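Local atomic coordinates of flavohemoprotein (Vibrio cholerae O1 biovar El Tor, PDB entry 4EH1), a protein that probably detoxifies nitric oxide to nitrate with oxygen and NAD(P)H, this chain being its C-terminal FAD- and NAD(P)H-binding reductase part. Residues 33-36 with 37-40; 85-88 with 89-93; 149-152 with 153-157. One frame throughout, in Å; residues are numbered along the deposited sequence.

In the fold
From the N terminus the three contacts come in series along the chain, each local, and none nests in or crosses another. Contact 1 is the turn by which the loop after strand 18-25 enters strand 39-44 of the antiparallel FAD-binding sheet; its Pro36 packs on helix 126-138, joining the FAD- and NAD-binding parts. Contact 2 follows in helix 84-92, which sits beside that sheet and meets one phosphate of the FAD, its centre about 22 Å from that of contact 1. Contact 3 belongs to the NAD-binding part, where parallel strand 144-150 ends and the chain turns toward helix 159-169. Contacts 2 and 3 both touch the second subunit.

Contact 1. Residues 33-36 with 37-40; sequences DYQP and GQYI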
loop_
_atom_site.group_PDB
_atom_site.type_symbol
_atom_site.label_atom_id
_atom_site.label_comp_id
_atom_site.label_asym_id
_atom_site.label_seq_id
_atom_site.Cartn_x
_atom_site.Cartn_y
_atom_site.Cartn_z
ATOM N N ASP A 33 20.280 6.780 14.213
ATOM C CA ASP A 33 19.457 6.259 15.307
ATOM C C ASP A 33 18.416 7.323 15.725
ATOM O O ASP A 33 18.549 8.501 15.402
ATOM C CB ASP A 33 20.393 5.894 16.482
ATOM C CG ASP A 33 19.695 5.123 17.632
ATOM O OD1 ASP A 33 18.629 4.474 17.430
ATOM O OD2 ASP A 33 20.261 5.155 18.758
ATOM N N TYR A 34 17.374 6.913 16.428
ATOM C CA TYR A 34 16.443 7.874 16.989
ATOM C C TYR A 34 15.725 7.264 18.179
ATOM O O TYR A 34 15.802 6.052 18.406
ATOM C CB TYR A 34 15.406 8.309 15.933
ATOM C CG TYR A 34 14.574 7.175 15.383
ATOM C CD1 TYR A 34 13.345 6.837 15.958
ATOM C CD2 TYR A 34 15.023 6.429 14.292
ATOM C CE1 TYR A 34 12.582 5.794 15.447
ATOM C CE2 TYR A 34 14.280 5.410 13.776
ATOM C CZ TYR A 34 13.053 5.095 14.350
ATOM O OH TYR A 34 12.329 4.043 13.858
ATOM N N GLN A 35 15.006 8.109 18.911
ATOM C CA GLN A 35 14.131 7.671 19.987
ATOM C C GLN A 35 12.668 7.531 19.476
ATOM O O GLN A 35 12.188 8.385 18.715
ATOM C CB GLN A 35 14.231 8.657 21.159
ATOM C CG GLN A 35 15.660 8.800 21.761
ATOM C CD GLN A 35 16.259 7.468 22.144
ATOM O OE1 GLN A 35 15.771 6.800 23.052
ATOM N NE2 GLN A 35 17.310 7.056 21.433
ATOM N N PRO A 36 11.970 6.443 19.873
ATOM C CA PRO A 36 10.606 6.198 19.370
ATOM C C PRO A 36 9.713 7.340 19.838
ATOM O O PRO A 36 9.670 7.640 21.046
ATOM C CB PRO A 36 10.203 4.883 20.048
ATOM C CG PRO A 36 11.034 4.817 21.286
ATOM C CD PRO A 36 12.348 5.488 20.932
ATOM N N GLY A 37 9.071 8.009 18.883
ATOM C CA GLY A 37 8.336 9.228 19.159
ATOM C C GLY A 37 8.842 10.371 18.305
ATOM O O GLY A 37 8.103 11.313 18.015
ATOM N N GLN A 38 10.103 10.293 17.873
ATOM C CA GLN A 38 10.691 11.374 17.066
ATOM C C GLN A 38 10.235 11.316 15.616
ATOM O O GLN A 38 9.626 10.319 15.188
ATOM C CB GLN A 38 12.209 11.400 17.155
ATOM C CG GLN A 38 12.701 11.689 18.543
ATOM C CD GLN A 38 14.186 11.882 18.583
ATOM O OE1 GLN A 38 14.955 10.996 18.199
ATOM N NE2 GLN A 38 14.607 13.044 19.042
ATOM N N TYR A 39 10.505 12.386 14.871
ATOM C CA TYR A 39 10.037 12.485 13.471
ATOM C C TYR A 39 11.186 12.861 12.549
ATOM O O TYR A 39 12.180 13.442 12.992
ATOM C CB TYR A 39 8.910 13.541 13.320
ATOM C CG TYR A 39 9.305 14.892 13.872
ATOM C CD1 TYR A 39 9.005 15.241 15.174
ATOM C CD2 TYR A 39 10.048 15.790 13.104
ATOM C CE1 TYR A 39 9.421 16.470 15.706
ATOM C CE2 TYR A 39 10.460 17.001 13.612
ATOM C CZ TYR A 39 10.148 17.337 14.913
ATOM O OH TYR A 39 10.550 18.551 15.402
ATOM N N ILE A 40 11.041 12.533 11.272
ATOM C CA ILE A 40 11.963 13.027 10.273
ATOM C C ILE A 40 11.241 14.089 9.466
ATOM O O ILE A 40 10.062 14.391 9.710
ATOM C CB ILE A 40 12.553 11.890 9.357
ATOM C CG1 ILE A 40 11.466 10.947 8.817
ATOM C CG2 ILE A 40 13.516 11.026 10.135
ATOM C CD1 ILE A 40 10.750 11.459 7.597
#
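The Gln38 side chain leaves the backbone with CG beside its own N and opposite the carbonyl carbon (chi1 -64°), then runs extended through chi2, and this carries its amide back along the turn to Gln35. There OE1 of Gln38 accepts the backbone N-H of Gln35, with Gln35 N and Gln38 OE1 3.0 Å apart and a nearly straight N-H...O angle of 172°. The donor stands above the plane of the side-chain amide. The same oxygen, Gln38 OE1, lies against the CB of Tyr34 at 3.5 Å. In return the backbone N of Gln38 donates to the carbonyl O of Gln35 over 2.9 Å, closing a type II beta turn from Gln35 to Gln38. Two bonds therefore join the same two residues, one backbone to backbone and one side chain to backbone, and Gln38 CG lies 3.3 Å from Gln35 O. Pro36 and Gly37 fill the two corners of the turn; Gly37 has a positive phi of 123°, a backbone shape that glycine adopts readily. NE2 of Gln38 donates to the carbonyl O of Gly106, so both polar atoms of the amide are bonded and its rotation is probably fixed. Tyr34 OH reaches the carbonyl O of His61, while the Pro36 ring packs on helix 126-138 of the NAD-binding part. The whole is a Pro-Gly type II turn at the start of strand 39-44, leading directly into Tyr39 of the FAD pocket in this ferredoxin reductase-type flavin domain.

Contact 2. Residues 85-88 with 89-93; sequences VSHY and LHNNV. With FAD (flavin-adenine dinucleotide), chain C.
Val85, whose CG1 meets Leu89 CD1 at 4.0 Å, belongs to a helix start that gives a single phosphate of FAD three hydrogen bonds. This is helix 84-92 of the FAD-binding domain, with its N-terminal end directed at the cofactor. The backbone N of Val85 donates to FAD O1P. FAD O2P is gripped twice by Ser86, through its backbone N and through OG, the distance from Ser86 OG to FAD O2P being 2.8 Å. A chi1 of 59° tucks the Ser86 hydroxyl in beside its own amide, which brings both donors to one oxygen. Ser86 OG also takes the N-H of Glu75, which helps to fix the hydroxyl. The helix dipole would probably add to the attraction for this negative group, and Leu84 N and Arg55 NE also bind the cofactor. Farther along, Leu89 N, His90 N and Asn91 N donate to the carbonyls four residues back, Asn91 N to His87 O at 2.8 Å. Tyr88 O receives Asn92 N and, only weakly, Val93 N. On the side facing the sheet, Val85 and Leu89 run side by side and both pack on Tyr57 of strand 53-58. His87 NE2 and His90 NE2 turn to the carbonyl oxygens of Glu75 and Val72. Lys154 of the second subunit packs on Asn92. Asn92 lays its CB over one face of the Tyr88 ring, a CH-pi contact with Asn92 CB 3.9 Å from the ring centroid. The Tyr88 ring lies along the helix, its CE2 3.5 Å from Val93 CG2.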
loop_
_atom_site.group_PDB
_atom_site.type_symbol
_atom_site.label_atom_id
_atom_site.label_comp_id
_atom_site.label_asym_id
_atom_site.label_seq_id
_atom_site.Cartn_x
_atom_site.Cartn_y
_atom_site.Cartn_z
ATOM N N VAL A 85 1.617 18.165 0.306
ATOM C CA VAL A 85 2.657 17.156 0.441
ATOM C C VAL A 85 2.063 15.779 0.641
ATOM O O VAL A 85 2.542 14.796 0.024
ATOM C CB VAL A 85 3.632 17.469 1.588
ATOM C CG1 VAL A 85 4.567 16.266 1.856
ATOM C CG2 VAL A 85 4.427 18.743 1.281
ATOM N N SER A 86 1.023 15.696 1.482
ATOM C CA SER A 86 0.415 14.381 1.753
ATOM C C SER A 86 -0.172 13.782 0.465
ATOM O O SER A 86 -0.020 12.589 0.207
ATOM C CB SER A 86 -0.617 14.412 2.901
ATOM O OG SER A 86 -1.697 15.301 2.671
ATOM N N HIS A 87 -0.783 14.618 -0.374
ATOM C CA HIS A 87 -1.378 14.088 -1.597
ATOM C C HIS A 87 -0.277 13.751 -2.582
ATOM O O HIS A 87 -0.384 12.806 -3.343
ATOM C CB HIS A 87 -2.425 15.046 -2.197
ATOM C CG HIS A 87 -3.730 15.006 -1.461
ATOM N ND1 HIS A 87 -4.869 14.427 -1.988
ATOM C CD2 HIS A 87 -4.053 15.392 -0.205
ATOM C CE1 HIS A 87 -5.846 14.493 -1.101
ATOM N NE2 HIS A 87 -5.379 15.078 -0.012
ATOM N N TYR A 88 0.792 14.526 -2.551
ATOM C CA TYR A 88 1.866 14.273 -3.474
ATOM C C TYR A 88 2.497 12.904 -3.232
ATOM O O TYR A 88 2.746 12.174 -4.171
ATOM C CB TYR A 88 2.928 15.338 -3.359
ATOM C CG TYR A 88 4.034 15.128 -4.353
ATOM C CD1 TYR A 88 3.834 15.405 -5.701
ATOM C CD2 TYR A 88 5.266 14.639 -3.951
ATOM C CE1 TYR A 88 4.833 15.220 -6.623
ATOM C CE2 TYR A 88 6.297 14.449 -4.875
ATOM C CZ TYR A 88 6.062 14.747 -6.209
ATOM O OH TYR A 88 7.065 14.574 -7.131
ATOM N N LEU A 89 2.758 12.604 -1.966
ATOM C CA LEU A 89 3.314 11.335 -1.526
ATOM C C LEU A 89 2.416 10.158 -1.894
ATOM O O LEU A 89 2.893 9.198 -2.516
ATOM C CB LEU A 89 3.542 11.348 -0.015
ATOM C CG LEU A 89 4.674 12.269 0.424
ATOM C CD1 LEU A 89 4.788 12.281 1.932
ATOM C CD2 LEU A 89 6.005 11.862 -0.245
ATOM N N HIS A 90 1.143 10.231 -1.474
ATOM C CA HIS A 90 0.138 9.229 -1.822
ATOM C C HIS A 90 0.022 9.030 -3.347
ATOM O O HIS A 90 0.103 7.912 -3.835
ATOM C CB HIS A 90 -1.253 9.604 -1.248
ATOM C CG HIS A 90 -1.447 9.219 0.185
ATOM N ND1 HIS A 90 -2.356 8.260 0.581
ATOM C CD2 HIS A 90 -0.842 9.653 1.324
ATOM C CE1 HIS A 90 -2.305 8.114 1.894
ATOM N NE2 HIS A 90 -1.397 8.949 2.371
ATOM N N ASN A 91 -0.120 10.111 -4.101
ATOM C CA ASN A 91 -0.435 9.981 -5.524
ATOM C C ASN A 91 0.736 9.830 -6.470
ATOM O O ASN A 91 0.583 9.239 -7.520
ATOM C CB ASN A 91 -1.293 11.158 -6.005
ATOM C CG ASN A 91 -2.645 11.209 -5.307
ATOM O OD1 ASN A 91 -3.172 10.179 -4.899
ATOM N ND2 ASN A 91 -3.197 12.404 -5.151
ATOM N N ASN A 92 1.893 10.382 -6.125
ATOM C CA ASN A 92 2.965 10.519 -7.104
ATOM C C ASN A 92 4.231 9.774 -6.736
ATOM O O ASN A 92 5.008 9.420 -7.602
ATOM C CB ASN A 92 3.348 11.998 -7.285
ATOM C CG ASN A 92 2.225 12.828 -7.885
ATOM O OD1 ASN A 92 2.283 13.230 -9.046
ATOM N ND2 ASN A 92 1.202 13.083 -7.097
ATOM N N VAL A 93 4.478 9.588 -5.448
ATOM C CA VAL A 93 5.733 8.989 -5.048
ATOM C C VAL A 93 5.607 7.459 -4.961
ATOM O O VAL A 93 5.096 6.934 -3.976
ATOM C CB VAL A 93 6.216 9.585 -3.726
ATOM C CG1 VAL A 93 7.521 8.895 -3.283
ATOM C CG2 VAL A 93 6.375 11.117 -3.867
HETATM P PA FAD C . -0.938 21.437 3.578
HETATM O O1A FAD C . 0.119 21.990 4.371
HETATM O O2A FAD C . -1.033 21.664 2.177
HETATM O O5B FAD C . -2.265 21.958 4.174
HETATM C C5B FAD C . -2.392 22.204 5.551
HETATM C C4B FAD C . -3.806 22.549 5.980
HETATM O O4B FAD C . -4.166 23.855 5.573
HETATM C C3B FAD C . -4.771 21.604 5.330
HETATM O O3B FAD C . -5.826 21.371 6.228
HETATM C C2B FAD C . -5.288 22.371 4.162
HETATM O O2B FAD C . -6.591 21.939 3.926
HETATM C C1B FAD C . -5.195 23.799 4.615
HETATM N N9A FAD C . -4.845 24.641 3.477
HETATM C C8A FAD C . -3.890 24.424 2.599
HETATM N N7A FAD C . -3.857 25.381 1.672
HETATM C C5A FAD C . -4.820 26.228 1.959
HETATM C C6A FAD C . -5.327 27.456 1.367
HETATM N N6A FAD C . -4.775 27.979 0.263
HETATM N N1A FAD C . -6.359 28.016 1.970
HETATM C C2A FAD C . -6.898 27.507 3.055
HETATM N N3A FAD C . -6.494 26.401 3.642
HETATM C C4A FAD C . -5.477 25.725 3.144
HETATM N N1 FAD C . 1.433 13.801 9.431
HETATM C C2 FAD C . 1.319 12.505 9.150
HETATM O O2 FAD C . 0.593 12.178 8.246
HETATM N N3 FAD C . 1.970 11.554 9.794
HETATM C C4 FAD C . 2.791 11.810 10.767
HETATM O O4 FAD C . 3.357 10.897 11.309
HETATM C C4X FAD C . 2.965 13.215 11.155
HETATM N N5 FAD C . 3.760 13.567 12.137
HETATM C C5X FAD C . 3.895 14.834 12.477
HETATM C C6 FAD C . 4.729 15.141 13.504
HETATM C C7 FAD C . 4.890 16.437 13.887
HETATM C C7M FAD C . 5.795 16.778 15.009
HETATM C C8 FAD C . 4.182 17.499 13.187
HETATM C C8M FAD C . 4.395 18.897 13.625
HETATM C C9 FAD C . 3.345 17.198 12.150
HETATM C C9A FAD C . 3.170 15.893 11.774
HETATM N N10 FAD C . 2.324 15.560 10.729
HETATM C C10 FAD C . 2.208 14.217 10.409
HETATM C "C1'" FAD C . 1.621 16.596 9.983
HETATM C "C2'" FAD C . 2.314 16.818 8.638
HETATM O "O2'" FAD C . 3.631 17.307 8.759
HETATM C "C3'" FAD C . 1.654 17.804 7.697
HETATM O "O3'" FAD C . 1.385 19.022 8.335
HETATM C "C4'" FAD C . 0.437 17.271 6.964
HETATM O "O4'" FAD C . 0.807 16.097 6.281
HETATM C "C5'" FAD C . -0.196 18.268 6.000
HETATM O "O5'" FAD C . 0.641 18.680 4.962
HETATM P P FAD C . 0.167 18.907 3.517
HETATM O O1P FAD C . 1.259 19.518 2.832
HETATM O O2P FAD C . -0.347 17.687 3.026
HETATM O O3P FAD C . -1.003 19.894 3.725
#

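Contact 3. Residues 149-152 with 153-157; sequences ACNS and AKEHT
Cys150 and His156 form the close-packed side of this turn, whereas on a watery one Asn151 and Glu155 meet, and Lys154 is linked to Glu155 through water. The sulfur of Cys150 sits between its own backbone N and carbonyl carbon (chi1 57°), which turns it inward to 3.6 Å from the CA of His156. It also approaches the imidazole obliquely, Cys150 SG lying 4.8 Å from the His156 ring centroid. The ring is placed from outside as well: His156 ND1 is bonded to Tyr177 OH, and the two rings meet nearly at right angles. Next to Cys150 the chain folds back through a short 3-10 segment, where Glu155 N donates to Ser152 O at 3.0 Å, meeting that oxygen from well above the carbonyl plane, and His156 N donates to Ala153 O.

The other side is held by polar ends and water. Asn151 ND2 donates to Glu155 OE2 over 3.2 Å; the acceptor lies near the plane of the amide, but the donor arrives from above the carboxylate. The two flat groups stand 84° apart. One water takes the backbone N-H of Asn151 and gives a hydrogen to Glu155 OE1. A second, 2.7 Å from Lys154 NZ, accepts from that amine, donates to Glu155 OE2 and also bonds to Ser152 OG. Both carboxylate oxygens are thus bridged to neighbours by water, and the lysine nearby would probably help to keep the group charged. Lys154 and His156 also pack on Asn91 and Lys94 of the second subunit.

Such a turn, leaving the C-terminal end of parallel strand 144-150 on its way to helix 159-169, is a strand-to-helix connection of the alpha-beta-alpha NAD-binding domain.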
loop_
_atom_site.group_PDB
_atom_site.type_symbol
_atom_site.label_atom_id
_atom_site.label_comp_id
_atom_site.label_asym_id
_atom_site.label_seq_id
_atom_site.Cartn_x
_atom_site.Cartn_y
_atom_site.Cartn_z
ATOM N N ALA A 149 -8.452 5.963 19.393
ATOM C CA ALA A 149 -9.739 6.437 18.876
ATOM C C ALA A 149 -9.624 6.753 17.387
ATOM O O ALA A 149 -8.699 7.422 16.952
ATOM C CB ALA A 149 -10.221 7.668 19.657
ATOM N N CYS A 150 -10.556 6.257 16.592
ATOM C CA CYS A 150 -10.589 6.667 15.216
ATOM C C CYS A 150 -12.058 6.759 14.826
ATOM O O CYS A 150 -12.934 6.529 15.652
ATOM C CB CYS A 150 -9.779 5.718 14.317
ATOM S SG CYS A 150 -10.350 3.995 14.444
ATOM N N ASN A 151 -12.338 7.135 13.582
ATOM C CA ASN A 151 -13.717 7.387 13.215
ATOM C C ASN A 151 -14.521 6.109 12.967
ATOM O O ASN A 151 -15.721 6.075 13.220
ATOM C CB ASN A 151 -13.774 8.277 11.982
ATOM C CG ASN A 151 -13.213 9.668 12.242
ATOM O OD1 ASN A 151 -13.181 10.126 13.379
ATOM N ND2 ASN A 151 -12.770 10.342 11.183
ATOM N N SER A 152 -13.859 5.082 12.433
ATOM C CA SER A 152 -14.527 3.861 11.998
ATOM C C SER A 152 -13.527 2.756 11.662
ATOM O O SER A 152 -12.303 2.985 11.651
ATOM C CB SER A 152 -15.372 4.146 10.756
ATOM O OG SER A 152 -14.547 4.490 9.649
ATOM N N ALA A 153 -14.066 1.582 11.335
ATOM C CA ALA A 153 -13.247 0.433 10.990
ATOM C C ALA A 153 -12.314 0.773 9.836
ATOM O O ALA A 153 -11.122 0.458 9.886
ATOM C CB ALA A 153 -14.126 -0.823 10.650
ATOM N N LYS A 154 -12.833 1.430 8.802
ATOM C CA LYS A 154 -11.958 1.736 7.661
ATOM C C LYS A 154 -10.830 2.722 7.979
ATOM O O LYS A 154 -9.851 2.817 7.243
ATOM C CB LYS A 154 -12.744 2.212 6.451
ATOM C CG LYS A 154 -13.266 3.649 6.528
ATOM C CD LYS A 154 -13.794 4.055 5.143
ATOM C CE LYS A 154 -14.242 5.530 5.116
ATOM N NZ LYS A 154 -15.428 5.785 6.000
ATOM N N GLU A 155 -10.960 3.467 9.063
ATOM C CA GLU A 155 -9.884 4.390 9.409
ATOM C C GLU A 155 -9.027 3.837 10.568
ATOM O O GLU A 155 -8.282 4.569 11.209
ATOM C CB GLU A 155 -10.451 5.786 9.766
ATOM C CG GLU A 155 -11.166 6.474 8.643
ATOM C CD GLU A 155 -11.447 7.974 8.933
ATOM O OE1 GLU A 155 -10.561 8.696 9.463
ATOM O OE2 GLU A 155 -12.570 8.438 8.632
ATOM N N HIS A 156 -9.158 2.553 10.860
ATOM C CA HIS A 156 -8.512 2.007 12.045
ATOM C C HIS A 156 -7.033 1.678 11.715
ATOM O O HIS A 156 -6.698 0.542 11.383
ATOM C CB HIS A 156 -9.275 0.753 12.484
ATOM C CG HIS A 156 -8.777 0.138 13.758
ATOM N ND1 HIS A 156 -9.474 -0.855 14.427
ATOM C CD2 HIS A 156 -7.652 0.353 14.474
ATOM C CE1 HIS A 156 -8.808 -1.202 15.512
ATOM N NE2 HIS A 156 -7.696 -0.485 15.563
ATOM N N THR A 157 -6.161 2.672 11.815
ATOM C CA THR A 157 -4.777 2.531 11.380
ATOM C C THR A 157 -3.972 1.501 12.173
ATOM O O THR A 157 -4.020 1.495 13.390
ATOM C CB THR A 157 -4.100 3.895 11.512
ATOM O OG1 THR A 157 -4.845 4.850 10.740
ATOM C CG2 THR A 157 -2.621 3.845 11.050
HETATM O O HOH W 1 -10.063 8.501 12.311
HETATM O O HOH W 2 -14.690 6.858 8.321
#